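Local structure of type III effector XopAI (Xanthomonas citri, 6K93) at residues Gly145-Met150 against Ala164-Val169; His157-Tyr162 against Ser209-Tyr214; Ser205-Leu210 against Glu285-Pro290; Glu213-Gly218 against Thr270-Ser275. The protein is a type III effector with a mono-ADP-ribosyltransferase fold that probably binds arginine-containing peptides. One frame throughout, in Å; residues are numbered along the deposited sequence.

From the N terminus, helix 136-156 enters contact 1 first, and its short loop closes when 164-169 packs back on 145-150. Contact 2 opens inside that loop, at 157-162, and closes only at 209-214, where helix 194-209 ends, so contacts 1 and 2 cross. The end of helix 194-209 also starts contact 3, whose long loop returns at strand 285-288 and holds all of contact 4, from 213-218 to 270-275. Asp167 and Ser205 probably bond between contacts 1 and 3, while neighbouring strands 272-273 and 285-288 join contacts 4 and 3. Together the four run from the helical part of the fold to the small three-stranded sheet.

Contact 1: Gly145-Met150 against Ala164-Val169; sequences GMMQRM and ATEDLV
Met146 O takes its helical bond from Met150 N at 2.9 Å, and a methyl of the neighbouring helix lies against the same oxygen: Val169 CG2 is 3.7 Å from Met146 O. Val169 divides its branches between two tasks. CG1, anti to the backbone N (chi1 170°), rests on Met146 CB, the two side chains crossing at about a right angle, while CG2 also reaches Met147 SD and Met150 CG. Met147 is bent at both chi2 and chi3, and the bends bring its sulfur over the start of the second helix, where Met147 SD is 3.8 Å from Thr165 CG2 and just as near Glu166 CG. The Thr165 methyl in turn approaches the Met147 backbone, with CG2 3.6 Å from Met147 O; its hydroxyl is bonded to Lys154. Met150 packs CG on Leu168 CB, and its terminal methyl CE lies 3.5 Å from Leu168 O. The segments 145-150 and 165-169 cross at 112°, their axes 8.8 Å apart at closest approach; they belong to helices 136-156 and 165-174, which form a helix-loop-helix corner that Phe123 of helix 117-128 and loop residue Phe277 help to enclose. With no hydrogen bond from one segment to the other, the joint rests on methyl, methylene and sulfur packing, and probably owes little to charge.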
# COMPACT_ATOMS: atom_id res chain seq x y z
N GLY A 145 -10.12 -13.25 -11.76
CA GLY A 145 -8.94 -14.11 -11.67
C GLY A 145 -8.16 -13.91 -10.39
O GLY A 145 -7.67 -14.88 -9.79
N MET A 146 -8.01 -12.65 -9.96
CA MET A 146 -7.34 -12.39 -8.69
C MET A 146 -8.14 -12.95 -7.52
O MET A 146 -7.57 -13.54 -6.58
CB MET A 146 -7.10 -10.89 -8.54
CG MET A 146 -6.05 -10.41 -9.47
SD MET A 146 -5.56 -8.73 -9.03
CE MET A 146 -6.79 -8.06 -9.83
N MET A 147 -9.47 -12.79 -7.53
CA MET A 147 -10.28 -13.36 -6.46
C MET A 147 -10.11 -14.87 -6.38
O MET A 147 -10.01 -15.44 -5.29
CB MET A 147 -11.75 -12.99 -6.67
CG MET A 147 -12.11 -11.54 -6.43
SD MET A 147 -12.10 -11.11 -4.67
CE MET A 147 -13.50 -12.05 -4.09
N GLN A 148 -10.16 -15.54 -7.53
CA GLN A 148 -9.96 -16.98 -7.55
C GLN A 148 -8.58 -17.35 -7.02
O GLN A 148 -8.44 -18.29 -6.22
CB GLN A 148 -10.16 -17.52 -8.96
CG GLN A 148 -10.10 -19.04 -9.08
CD GLN A 148 -11.16 -19.77 -8.28
OE1 GLN A 148 -12.21 -19.22 -7.95
NE2 GLN A 148 -10.89 -21.03 -7.96
N ARG A 149 -7.54 -16.63 -7.46
CA ARG A 149 -6.19 -16.93 -7.00
C ARG A 149 -6.08 -16.81 -5.49
O ARG A 149 -5.45 -17.64 -4.83
CB ARG A 149 -5.17 -16.00 -7.69
CG ARG A 149 -3.76 -16.07 -7.14
CD ARG A 149 -2.79 -15.15 -7.87
NE ARG A 149 -1.40 -15.39 -7.43
CZ ARG A 149 -0.60 -14.46 -6.93
NH1 ARG A 149 -1.02 -13.21 -6.79
NH2 ARG A 149 0.63 -14.78 -6.55
N MET A 150 -6.68 -15.77 -4.92
CA MET A 150 -6.54 -15.54 -3.49
C MET A 150 -7.44 -16.46 -2.67
O MET A 150 -7.04 -16.88 -1.58
CB MET A 150 -6.81 -14.06 -3.18
CG MET A 150 -5.76 -13.17 -3.79
SD MET A 150 -4.08 -13.68 -3.34
CE MET A 150 -3.13 -12.35 -4.02
N ALA A 164 -9.69 -11.53 4.46
CA ALA A 164 -10.71 -11.24 3.46
C ALA A 164 -10.09 -11.38 2.08
O ALA A 164 -9.01 -10.86 1.85
CB ALA A 164 -11.28 -9.85 3.67
N THR A 165 -10.77 -12.07 1.17
CA THR A 165 -10.16 -12.32 -0.13
C THR A 165 -9.83 -11.02 -0.84
O THR A 165 -8.78 -10.92 -1.49
CB THR A 165 -11.10 -13.18 -0.98
OG1 THR A 165 -11.44 -14.35 -0.24
CG2 THR A 165 -10.46 -13.58 -2.28
N GLU A 166 -10.73 -10.02 -0.76
CA GLU A 166 -10.47 -8.76 -1.44
C GLU A 166 -9.28 -8.02 -0.83
O GLU A 166 -8.61 -7.26 -1.53
CB GLU A 166 -11.70 -7.87 -1.37
CG GLU A 166 -12.93 -8.43 -2.07
CD GLU A 166 -13.78 -9.31 -1.17
OE1 GLU A 166 -13.36 -9.74 -0.08
OE2 GLU A 166 -14.95 -9.56 -1.57
N ASP A 167 -9.01 -8.19 0.45
CA ASP A 167 -7.82 -7.57 1.03
C ASP A 167 -6.55 -8.18 0.43
O ASP A 167 -5.59 -7.46 0.13
CB ASP A 167 -7.80 -7.75 2.54
CG ASP A 167 -8.81 -6.87 3.26
OD1 ASP A 167 -9.45 -5.95 2.66
OD2 ASP A 167 -8.97 -7.09 4.48
N LEU A 168 -6.53 -9.51 0.26
CA LEU A 168 -5.40 -10.13 -0.42
C LEU A 168 -5.30 -9.68 -1.88
O LEU A 168 -4.20 -9.44 -2.39
CB LEU A 168 -5.51 -11.65 -0.35
CG LEU A 168 -5.35 -12.31 1.03
CD1 LEU A 168 -5.54 -13.82 0.93
CD2 LEU A 168 -3.99 -11.97 1.62
N VAL A 169 -6.44 -9.52 -2.55
CA VAL A 169 -6.42 -8.98 -3.91
C VAL A 169 -5.80 -7.59 -3.94
O VAL A 169 -5.05 -7.25 -4.85
CB VAL A 169 -7.85 -8.98 -4.51
CG1 VAL A 169 -7.89 -8.20 -5.81
CG2 VAL A 169 -8.34 -10.39 -4.72

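Contact 2: His157-Tyr162 against Ser209-Tyr214; sequences HPELKY and SLPEEY
Tyr214 OH donates to Glu159 OE2 at 2.7 Å. The phenol comes to the anti side of the carboxylate, 17° out of its plane, and the ring lies nearly coplanar with the acid group. Glu159 gets there by a doubled-back chain: CG, set between the backbone N and the carbonyl carbon (chi1 77°), lies at the ring edge, and the bend at chi2 then turns the carboxylate so that OE2 meets the hydroxyl. A second acid comes close, Glu213, whose OE2 is 3.4 Å from Glu159 CB. The two OE2 atoms of Glu159 and Glu213 remain 5.2 Å apart, a proximity of like charges that the tyrosine proton probably eases at Glu159.

The apolar packing centres on Leu160. It sends CD2 toward Leu210 CD2, 3.7 Å away, the two side chains running side by side and pointing the same way. The same Leu160 CD2 meets the tyrosine at 3.8 Å from Tyr214 CZ, crossing it at about a right angle, while Leu210 CD2 stands over the centre of one ring face. Pro211 CG rests 3.6 Å from Glu159 O. Met276 and Lys272 also touch the tyrosine.

Within each segment the backbone makes i to i+3 bonds: Leu160 N to His157 O at 2.7 Å, Tyr214 N to Pro211 O at 2.9 Å. Two helix exits, each turning through a short 3-10 segment with a proline at or just before its start, thus join the turn between helices 136-156 and 165-174 to the link from helix 194-209 to strand 218-224 in the ADP-ribosyltransferase fold.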
# COMPACT_ATOMS: atom_id res chain seq x y z
N HIS A 157 -2.89 -22.21 2.03
CA HIS A 157 -2.08 -21.61 3.09
C HIS A 157 -3.04 -21.28 4.24
O HIS A 157 -3.44 -20.12 4.43
CB HIS A 157 -1.33 -20.39 2.57
CG HIS A 157 -0.37 -20.73 1.47
ND1 HIS A 157 0.94 -21.09 1.71
CD2 HIS A 157 -0.54 -20.81 0.13
CE1 HIS A 157 1.54 -21.35 0.56
NE2 HIS A 157 0.66 -21.19 -0.41
N PRO A 158 -3.41 -22.30 5.02
CA PRO A 158 -4.49 -22.10 5.99
C PRO A 158 -4.25 -21.02 7.00
O PRO A 158 -5.23 -20.56 7.60
CB PRO A 158 -4.61 -23.48 6.68
CG PRO A 158 -3.94 -24.44 5.74
CD PRO A 158 -2.91 -23.68 4.97
N GLU A 159 -3.01 -20.59 7.23
CA GLU A 159 -2.77 -19.47 8.13
C GLU A 159 -3.43 -18.20 7.61
O GLU A 159 -3.59 -17.23 8.36
CB GLU A 159 -1.27 -19.26 8.34
CG GLU A 159 -0.51 -18.58 7.23
CD GLU A 159 -0.11 -19.48 6.09
OE1 GLU A 159 -0.47 -20.68 6.09
OE2 GLU A 159 0.61 -19.00 5.19
N LEU A 160 -3.82 -18.18 6.34
CA LEU A 160 -4.49 -17.04 5.73
C LEU A 160 -6.00 -17.15 5.74
O LEU A 160 -6.67 -16.31 5.16
CB LEU A 160 -4.01 -16.87 4.28
CG LEU A 160 -2.53 -16.57 4.05
CD1 LEU A 160 -2.24 -16.57 2.56
CD2 LEU A 160 -2.16 -15.25 4.65
N LYS A 161 -6.58 -18.16 6.39
CA LYS A 161 -8.00 -18.42 6.21
C LYS A 161 -8.90 -17.34 6.79
O LYS A 161 -10.08 -17.27 6.41
CB LYS A 161 -8.36 -19.79 6.80
CG LYS A 161 -8.39 -19.85 8.33
CD LYS A 161 -8.72 -21.30 8.76
CE LYS A 161 -9.07 -21.40 10.22
NZ LYS A 161 -9.01 -22.80 10.71
N TYR A 162 -8.39 -16.49 7.67
CA TYR A 162 -9.19 -15.40 8.21
C TYR A 162 -9.09 -14.14 7.38
O TYR A 162 -9.85 -13.19 7.63
CB TYR A 162 -8.77 -15.11 9.65
CG TYR A 162 -8.84 -16.34 10.52
CD1 TYR A 162 -10.06 -16.91 10.82
CD2 TYR A 162 -7.69 -16.92 10.99
CE1 TYR A 162 -10.12 -18.05 11.59
CE2 TYR A 162 -7.75 -18.06 11.75
CZ TYR A 162 -8.97 -18.62 12.05
OH TYR A 162 -9.02 -19.76 12.82
N SER A 209 -3.93 -7.38 8.96
CA SER A 209 -4.57 -8.64 9.27
C SER A 209 -3.69 -9.84 8.94
O SER A 209 -3.94 -10.93 9.48
CB SER A 209 -5.92 -8.74 8.56
OG SER A 209 -5.82 -8.66 7.18
N LEU A 210 -2.65 -9.68 8.11
CA LEU A 210 -1.72 -10.78 7.86
C LEU A 210 -1.17 -11.29 9.18
O LEU A 210 -0.84 -10.49 10.06
CB LEU A 210 -0.55 -10.35 6.98
CG LEU A 210 -0.83 -10.29 5.48
CD1 LEU A 210 0.32 -9.66 4.73
CD2 LEU A 210 -1.16 -11.67 4.88
N PRO A 211 -1.04 -12.60 9.36
CA PRO A 211 -0.48 -13.10 10.62
C PRO A 211 0.99 -12.74 10.78
O PRO A 211 1.69 -12.38 9.83
CB PRO A 211 -0.69 -14.62 10.54
CG PRO A 211 -0.98 -14.93 9.11
CD PRO A 211 -1.50 -13.67 8.46
N GLU A 212 1.45 -12.85 12.04
CA GLU A 212 2.75 -12.32 12.40
C GLU A 212 3.90 -13.04 11.70
O GLU A 212 4.98 -12.46 11.53
CB GLU A 212 2.92 -12.37 13.92
CG GLU A 212 4.30 -11.99 14.46
CD GLU A 212 4.75 -10.57 14.13
OE1 GLU A 212 3.97 -9.76 13.58
OE2 GLU A 212 5.91 -10.26 14.45
N GLU A 213 3.70 -14.27 11.24
CA GLU A 213 4.77 -14.92 10.50
C GLU A 213 5.10 -14.23 9.18
O GLU A 213 6.15 -14.51 8.60
CB GLU A 213 4.44 -16.40 10.28
CG GLU A 213 3.09 -16.64 9.62
CD GLU A 213 2.00 -17.03 10.61
OE1 GLU A 213 1.89 -16.40 11.69
OE2 GLU A 213 1.23 -17.96 10.29
N TYR A 214 4.22 -13.34 8.69
CA TYR A 214 4.51 -12.55 7.51
C TYR A 214 5.32 -11.30 7.80
O TYR A 214 5.78 -10.65 6.86
CB TYR A 214 3.19 -12.16 6.79
CG TYR A 214 2.62 -13.34 6.04
CD1 TYR A 214 1.90 -14.33 6.71
CD2 TYR A 214 2.83 -13.50 4.68
CE1 TYR A 214 1.40 -15.43 6.04
CE2 TYR A 214 2.34 -14.60 4.01
CZ TYR A 214 1.62 -15.55 4.69
OH TYR A 214 1.14 -16.65 4.00

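Contact 3: Ser205-Leu210 against Glu285-Pro290; sequences SALHSL and EVLFPP
Leu207 reaches from the helix to the end of the strand, its two methyls meeting different parts of it. CD1 lies 3.8 Å from Pro289 CB and also packs on Leu287, with Leu207 CD1 3.9 Å from Leu287 CD2; the two leucines cross at about a right angle. CD2 goes to the main chain, 3.7 Å from Leu287 O. One helix position further on, His208 touches the same proline, NE2 being 3.6 Å from Pro289 CG, in a slanting approach. A water in the plane of the imidazole, 2.8 Å from His208 NE2, carries the link on by donating to Pro290 O at 2.7 Å. The helix end is thereby joined to the proline pair by both apolar and water-mediated contacts.

This is the C-terminal end of helix 194-209 lying against the central strand 285-288 of the antiparallel sheet 247-250, 285-288, 272-273, deep in the ADP-ribosyltransferase fold. Leu287 also touches Trp174 and Ala248, and Leu207 also touches Lys272.

Further out, the last helical turn is tied down by its own polar groups. Ser209 OG donates to Ser205 O at 2.7 Å, tilted out of the carbonyl plane, and Ala206 O receives both Ser209 N and Leu210 N from one face. Ser205 OG is engaged with Asp167 and Ser115 N, bonds that connect this turn to helix 165-174 and the loop ahead of helix 117-128.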
# COMPACT_ATOMS: atom_id res chain seq x y z
N SER A 205 -5.94 -2.79 5.52
CA SER A 205 -6.58 -3.92 6.18
C SER A 205 -5.78 -5.19 5.98
O SER A 205 -5.58 -5.95 6.94
CB SER A 205 -8.00 -4.07 5.61
OG SER A 205 -8.71 -5.05 6.32
N ALA A 206 -5.32 -5.44 4.76
CA ALA A 206 -4.53 -6.64 4.49
C ALA A 206 -3.25 -6.63 5.32
O ALA A 206 -2.86 -7.66 5.89
CB ALA A 206 -4.18 -6.72 3.02
N LEU A 207 -2.56 -5.50 5.35
CA LEU A 207 -1.27 -5.44 6.04
C LEU A 207 -1.41 -5.65 7.53
O LEU A 207 -0.53 -6.27 8.15
CB LEU A 207 -0.57 -4.13 5.73
CG LEU A 207 -0.12 -3.99 4.26
CD1 LEU A 207 0.30 -2.55 3.99
CD2 LEU A 207 1.02 -4.93 3.93
N HIS A 208 -2.50 -5.19 8.12
CA HIS A 208 -2.68 -5.35 9.55
C HIS A 208 -3.37 -6.65 9.92
O HIS A 208 -3.38 -7.01 11.11
CB HIS A 208 -3.45 -4.16 10.12
CG HIS A 208 -2.64 -2.91 10.22
ND1 HIS A 208 -1.44 -2.87 10.89
CD2 HIS A 208 -2.83 -1.67 9.71
CE1 HIS A 208 -0.94 -1.65 10.81
NE2 HIS A 208 -1.77 -0.90 10.11
N SER A 209 -3.93 -7.38 8.96
CA SER A 209 -4.57 -8.64 9.27
C SER A 209 -3.69 -9.84 8.94
O SER A 209 -3.94 -10.93 9.48
CB SER A 209 -5.92 -8.74 8.56
OG SER A 209 -5.82 -8.66 7.18
N LEU A 210 -2.65 -9.68 8.11
CA LEU A 210 -1.72 -10.78 7.86
C LEU A 210 -1.17 -11.29 9.18
O LEU A 210 -0.84 -10.49 10.06
CB LEU A 210 -0.55 -10.35 6.98
CG LEU A 210 -0.83 -10.29 5.48
CD1 LEU A 210 0.32 -9.66 4.73
CD2 LEU A 210 -1.16 -11.67 4.88
N GLU A 285 9.32 -8.16 -1.75
CA GLU A 285 8.83 -6.87 -1.31
C GLU A 285 8.30 -6.93 0.10
O GLU A 285 7.62 -7.88 0.49
CB GLU A 285 7.75 -6.36 -2.27
CG GLU A 285 7.22 -5.00 -1.91
CD GLU A 285 6.33 -4.40 -3.00
OE1 GLU A 285 5.98 -5.10 -3.97
OE2 GLU A 285 6.00 -3.21 -2.86
N VAL A 286 8.59 -5.88 0.86
CA VAL A 286 8.06 -5.63 2.19
C VAL A 286 7.33 -4.30 2.12
O VAL A 286 7.87 -3.33 1.57
CB VAL A 286 9.16 -5.58 3.26
CG1 VAL A 286 8.65 -5.11 4.59
CG2 VAL A 286 9.80 -6.98 3.38
N LEU A 287 6.09 -4.24 2.62
CA LEU A 287 5.24 -3.07 2.47
C LEU A 287 4.79 -2.60 3.83
O LEU A 287 4.31 -3.40 4.64
CB LEU A 287 4.06 -3.39 1.57
CG LEU A 287 3.20 -2.18 1.24
CD1 LEU A 287 3.96 -1.13 0.48
CD2 LEU A 287 1.98 -2.61 0.46
N PHE A 288 4.99 -1.31 4.08
CA PHE A 288 4.52 -0.67 5.31
C PHE A 288 3.31 0.21 5.03
O PHE A 288 3.31 0.94 4.03
CB PHE A 288 5.61 0.20 5.95
CG PHE A 288 6.92 -0.50 6.26
CD1 PHE A 288 7.91 -0.54 5.31
CD2 PHE A 288 7.16 -1.01 7.52
CE1 PHE A 288 9.14 -1.12 5.61
CE2 PHE A 288 8.38 -1.59 7.80
CZ PHE A 288 9.35 -1.63 6.86
N PRO A 289 2.31 0.20 5.89
CA PRO A 289 1.13 1.03 5.65
C PRO A 289 1.34 2.45 6.12
O PRO A 289 2.17 2.71 7.01
CB PRO A 289 0.05 0.34 6.49
CG PRO A 289 0.80 -0.27 7.63
CD PRO A 289 2.14 -0.71 7.05
N PRO A 290 0.56 3.40 5.60
CA PRO A 290 0.46 4.71 6.26
C PRO A 290 0.22 4.51 7.74
O PRO A 290 -0.51 3.60 8.15
CB PRO A 290 -0.74 5.37 5.55
CG PRO A 290 -0.75 4.71 4.17
CD PRO A 290 -0.37 3.29 4.44
O HOH W 1 -1.31 1.84 10.02

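Contact 4: Glu213-Gly218 against Thr270-Ser275; sequences EYSYQG and TGKRIS
Tyr214 O and Gly271 O are each taken by an amide of the other segment. Arg273 N donates to Tyr214 O at 2.8 Å with an almost straight N-H...O angle of 177°, and Tyr216 N donates to Gly271 O, likewise 2.8 Å, at 160°. Both carbonyls receive a further weak approach from a CA-H: Ser215 CA lies 3.4 Å from Gly271 O, and Lys272 CA faces Tyr214 O. The pair between them, Ser215 and Lys272, is a single antiparallel beta bridge of the non-hydrogen-bonded kind. It carries the chain leading into strand 218-224 past the edge strand 272-273 of the small sheet, where Lys272 pairs on its other side with Leu287.

Lys272 bends at chi2 and again at chi4 (-72°), which curls the ammonium back over its own segment. NZ donates to Ser215 OG at 2.9 Å and to Thr270 O at 3.0 Å; Ser215 OG is also bonded to Glu212. Arg273 uses its charge differently. NE is in a salt bridge with Glu251, while NH1 holds a water in the guanidinium plane at 3.1 Å. That water donates to Glu213 O at 2.7 Å and to Ser215 O, satisfying two carbonyls of the turn. Tyr216 CD1 lies over one guanidinium face toward its rim, CB meets Arg273 CG, and Tyr216 O accepts from Ser268 OG.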
# COMPACT_ATOMS: atom_id res chain seq x y z
N GLU A 213 3.70 -14.27 11.24
CA GLU A 213 4.77 -14.92 10.50
C GLU A 213 5.10 -14.23 9.18
O GLU A 213 6.15 -14.51 8.60
CB GLU A 213 4.44 -16.40 10.28
CG GLU A 213 3.09 -16.64 9.62
CD GLU A 213 2.00 -17.03 10.61
OE1 GLU A 213 1.89 -16.40 11.69
OE2 GLU A 213 1.23 -17.96 10.29
N TYR A 214 4.22 -13.34 8.69
CA TYR A 214 4.51 -12.55 7.51
C TYR A 214 5.32 -11.30 7.80
O TYR A 214 5.78 -10.65 6.86
CB TYR A 214 3.19 -12.16 6.79
CG TYR A 214 2.62 -13.34 6.04
CD1 TYR A 214 1.90 -14.33 6.71
CD2 TYR A 214 2.83 -13.50 4.68
CE1 TYR A 214 1.40 -15.43 6.04
CE2 TYR A 214 2.34 -14.60 4.01
CZ TYR A 214 1.62 -15.55 4.69
OH TYR A 214 1.14 -16.65 4.00
N SER A 215 5.55 -10.97 9.07
CA SER A 215 6.42 -9.84 9.40
C SER A 215 7.86 -10.18 9.09
O SER A 215 8.32 -11.30 9.35
CB SER A 215 6.29 -9.48 10.88
OG SER A 215 5.03 -8.95 11.18
N TYR A 216 8.59 -9.19 8.60
CA TYR A 216 10.01 -9.31 8.33
C TYR A 216 10.79 -8.56 9.39
O TYR A 216 10.54 -7.37 9.62
CB TYR A 216 10.37 -8.76 6.95
CG TYR A 216 11.82 -9.02 6.63
CD1 TYR A 216 12.28 -10.31 6.45
CD2 TYR A 216 12.72 -7.98 6.54
CE1 TYR A 216 13.59 -10.55 6.17
CE2 TYR A 216 14.05 -8.21 6.26
CZ TYR A 216 14.47 -9.50 6.07
OH TYR A 216 15.80 -9.75 5.82
N GLN A 217 11.74 -9.24 10.03
CA GLN A 217 12.65 -8.63 10.98
C GLN A 217 14.02 -8.57 10.31
O GLN A 217 14.68 -9.59 10.13
CB GLN A 217 12.73 -9.40 12.28
CG GLN A 217 11.45 -9.30 13.07
CD GLN A 217 10.52 -10.42 12.72
OE1 GLN A 217 10.94 -11.56 12.54
NE2 GLN A 217 9.24 -10.11 12.60
N GLY A 218 14.44 -7.37 9.95
CA GLY A 218 15.69 -7.19 9.24
C GLY A 218 15.69 -5.84 8.57
O GLY A 218 14.72 -5.09 8.65
N THR A 270 7.67 -5.18 11.88
CA THR A 270 6.39 -5.75 11.46
C THR A 270 6.07 -5.46 10.01
O THR A 270 4.94 -5.74 9.57
CB THR A 270 5.25 -5.23 12.34
OG1 THR A 270 5.02 -3.85 12.09
CG2 THR A 270 5.54 -5.46 13.81
N GLY A 271 6.99 -4.88 9.24
CA GLY A 271 6.76 -4.72 7.82
C GLY A 271 6.43 -6.08 7.22
O GLY A 271 7.08 -7.08 7.54
N LYS A 272 5.47 -6.14 6.31
CA LYS A 272 4.93 -7.42 5.90
C LYS A 272 5.51 -7.85 4.56
O LYS A 272 5.59 -7.05 3.61
CB LYS A 272 3.40 -7.37 5.81
CG LYS A 272 2.72 -7.26 7.17
CD LYS A 272 2.89 -8.53 7.94
CE LYS A 272 2.08 -8.54 9.22
NZ LYS A 272 2.65 -7.63 10.25
N ARG A 273 5.88 -9.12 4.49
CA ARG A 273 6.38 -9.74 3.27
C ARG A 273 5.21 -10.06 2.36
O ARG A 273 4.31 -10.80 2.75
CB ARG A 273 7.12 -11.02 3.62
CG ARG A 273 8.17 -10.82 4.69
CD ARG A 273 8.72 -12.16 5.15
NE ARG A 273 9.76 -12.57 4.23
CZ ARG A 273 10.51 -13.66 4.42
NH1 ARG A 273 10.33 -14.42 5.49
NH2 ARG A 273 11.46 -13.98 3.55
N ILE A 274 5.19 -9.47 1.17
CA ILE A 274 4.07 -9.67 0.26
C ILE A 274 4.46 -10.42 -1.01
O ILE A 274 3.65 -10.49 -1.95
CB ILE A 274 3.37 -8.34 -0.06
CG1 ILE A 274 4.28 -7.36 -0.83
CG2 ILE A 274 2.89 -7.67 1.24
CD1 ILE A 274 3.48 -6.18 -1.45
N SER A 275 5.64 -11.02 -1.03
CA SER A 275 6.06 -11.80 -2.20
C SER A 275 5.08 -12.92 -2.55
O SER A 275 4.88 -13.23 -3.73
CB SER A 275 7.47 -12.37 -1.97
OG SER A 275 7.53 -13.18 -0.80
O HOH W 2 8.69 -13.78 8.09